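2,3-dehydroadipyl-CoA hydratase (Escherichia coli, PDB 4FZW) catalyses the reversible hydration of 2,3-dehydroadipyl-CoA to 3-hydroxyadipyl-CoA, a step in the breakdown of phenylacetate. Local coordinates at residues A194-M197 with A198-S201. Residues are numbered along the deposited sequence; the frame is centred on the assembly and turned at random.
Sequences ASKM and ARHS
His200 turns one face of its imidazole to the carbonyl oxygen of Lys196, which sits 3.4 Å off the ring plane, offset toward the rim. The ring is carried there because CG stands beside its own backbone N, anti to the carbonyl carbon (chi1 -51°), folding the side chain back over the helix end. That contact is not a hydrogen bond; the ring spends NE2 instead on Ser162 O of the second subunit, whose Leu161 also packs against it. The backbone here illustrates how a helix runs out into a turn. Ala198 N still reaches Ala194 O at 2.7 Å, nearly straight, in the last regular i to i+4 bond of helix 186-197, after which a type I beta turn from Met197 to His200 takes over, closed by His200 N to Met197 O at 2.8 Å. In this crotonase-family subunit the turn leads into helix 202-214, whose N-cap is Ser201, its OG hydrogen-bonded to Ala204 N. Replacing the imidazole with an alanine would probably take this donor from Ser162 O of the second subunit and leave the Lys196 carbonyl without the ring over it. Nearby, Lys196 and Arg199 pass each other at an angle, Lys196 CD 4.2 Å from Arg199 NH2. Inward, Met197 and Ala198 both rest on Val52 of strand 52-56, and Met197 also meets Ile99 of strand 98-102.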
ATOM      1  N   ALA B 194      17.304  21.494  18.750  1.00 38.42           N
ATOM      2  CA  ALA B 194      15.899  21.531  19.174  1.00 40.25           C
ATOM      3  C   ALA B 194      15.490  22.969  19.395  1.00 41.48           C
ATOM      4  O   ALA B 194      14.358  23.321  19.163  1.00 38.28           O
ATOM      5  CB  ALA B 194      15.686  20.732  20.440  1.00 35.61           C
ATOM      6  N   SER B 195      16.428  23.800  19.844  1.00 42.91           N
ATOM      7  CA  SER B 195      16.130  25.202  20.116  1.00 42.76           C
ATOM      8  C   SER B 195      15.832  25.933  18.831  1.00 42.60           C
ATOM      9  O   SER B 195      14.959  26.798  18.789  1.00 44.76           O
ATOM     10  CB  SER B 195      17.280  25.867  20.865  1.00 40.57           C
ATOM     11  OG  SER B 195      17.319  25.348  22.176  1.00 47.95           O
ATOM     12  N   LYS B 196      16.573  25.580  17.788  1.00 40.24           N
ATOM     13  CA  LYS B 196      16.332  26.099  16.458  1.00 46.71           C
ATOM     14  C   LYS B 196      14.970  25.625  15.925  1.00 42.99           C
ATOM     15  O   LYS B 196      14.212  26.399  15.341  1.00 44.76           O
ATOM     16  CB  LYS B 196      17.465  25.660  15.527  1.00 45.34           C
ATOM     17  CG  LYS B 196      17.116  25.789  14.061  1.00 53.82           C
ATOM     18  CD  LYS B 196      18.187  26.539  13.304  1.00 57.89           C
ATOM     19  CE  LYS B 196      19.464  25.746  13.255  1.00 68.85           C
ATOM     20  NZ  LYS B 196      20.499  26.459  12.455  1.00 80.73           N
ATOM     21  N   MET B 197      14.645  24.357  16.134  1.00 38.05           N
ATOM     22  CA  MET B 197      13.331  23.890  15.705  1.00 45.42           C
ATOM     23  C   MET B 197      12.225  24.599  16.501  1.00 42.87           C
ATOM     24  O   MET B 197      11.356  25.232  15.905  1.00 39.38           O
ATOM     25  CB  MET B 197      13.231  22.360  15.728  1.00 41.10           C
ATOM     26  CG  MET B 197      14.165  21.706  14.704  1.00 41.53           C
ATOM     27  SD  MET B 197      14.103  19.925  14.836  1.00 48.62           S
ATOM     28  CE  MET B 197      13.270  19.815  16.412  1.00 43.84           C
ATOM     29  N   ALA B 198      12.321  24.553  17.832  1.00 44.55           N
ATOM     30  CA  ALA B 198      11.391  25.212  18.756  1.00 40.98           C
ATOM     31  C   ALA B 198      11.161  26.706  18.488  1.00 41.20           C
ATOM     32  O   ALA B 198      10.338  27.355  19.135  1.00 38.51           O
ATOM     33  CB  ALA B 198      11.884  25.021  20.185  1.00 41.15           C
ATOM     34  N   ARG B 199      11.899  27.253  17.543  1.00 42.61           N
ATOM     35  CA  ARG B 199      11.804  28.667  17.258  1.00 46.57           C
ATOM     36  C   ARG B 199      10.707  28.898  16.230  1.00 39.57           C
ATOM     37  O   ARG B 199      10.195  30.008  16.069  1.00 39.09           O
ATOM     38  CB  ARG B 199      13.173  29.168  16.797  1.00 48.42           C
ATOM     39  CG  ARG B 199      13.177  30.430  15.985  1.00 52.61           C
ATOM     40  CD  ARG B 199      14.491  31.171  16.192  1.00 57.77           C
ATOM     41  NE  ARG B 199      15.667  30.325  15.998  1.00 56.07           N
ATOM     42  CZ  ARG B 199      16.897  30.804  15.837  1.00 70.70           C
ATOM     43  NH1 ARG B 199      17.096  32.114  15.848  1.00 68.39           N
ATOM     44  NH2 ARG B 199      17.927  29.984  15.662  1.00 62.37           N
ATOM     45  N   HIS B 200      10.339  27.819  15.556  1.00 41.37           N
ATOM     46  CA  HIS B 200       9.303  27.856  14.523  1.00 41.72           C
ATOM     47  C   HIS B 200       7.904  27.561  15.091  1.00 38.62           C
ATOM     48  O   HIS B 200       7.751  27.130  16.235  1.00 33.64           O
ATOM     49  CB  HIS B 200       9.654  26.862  13.420  1.00 36.69           C
ATOM     50  CG  HIS B 200      11.054  27.025  12.901  1.00 39.85           C
ATOM     51  ND1 HIS B 200      11.630  28.252  12.713  1.00 41.13           N
ATOM     52  CD2 HIS B 200      11.972  26.100  12.550  1.00 39.60           C
ATOM     53  CE1 HIS B 200      12.859  28.089  12.245  1.00 40.51           C
ATOM     54  NE2 HIS B 200      13.091  26.793  12.140  1.00 41.94           N
ATOM     55  N   SER B 201       6.890  27.810  14.269  1.00 45.97           N
ATOM     56  CA  SER B 201       5.475  27.657  14.651  1.00 44.64           C
ATOM     57  C   SER B 201       5.119  26.249  15.155  1.00 41.14           C
ATOM     58  O   SER B 201       5.259  25.271  14.428  1.00 41.02           O
ATOM     59  CB  SER B 201       4.574  28.055  13.479  1.00 41.96           C
ATOM     60  OG  SER B 201       3.323  27.391  13.550  1.00 52.06           O
TER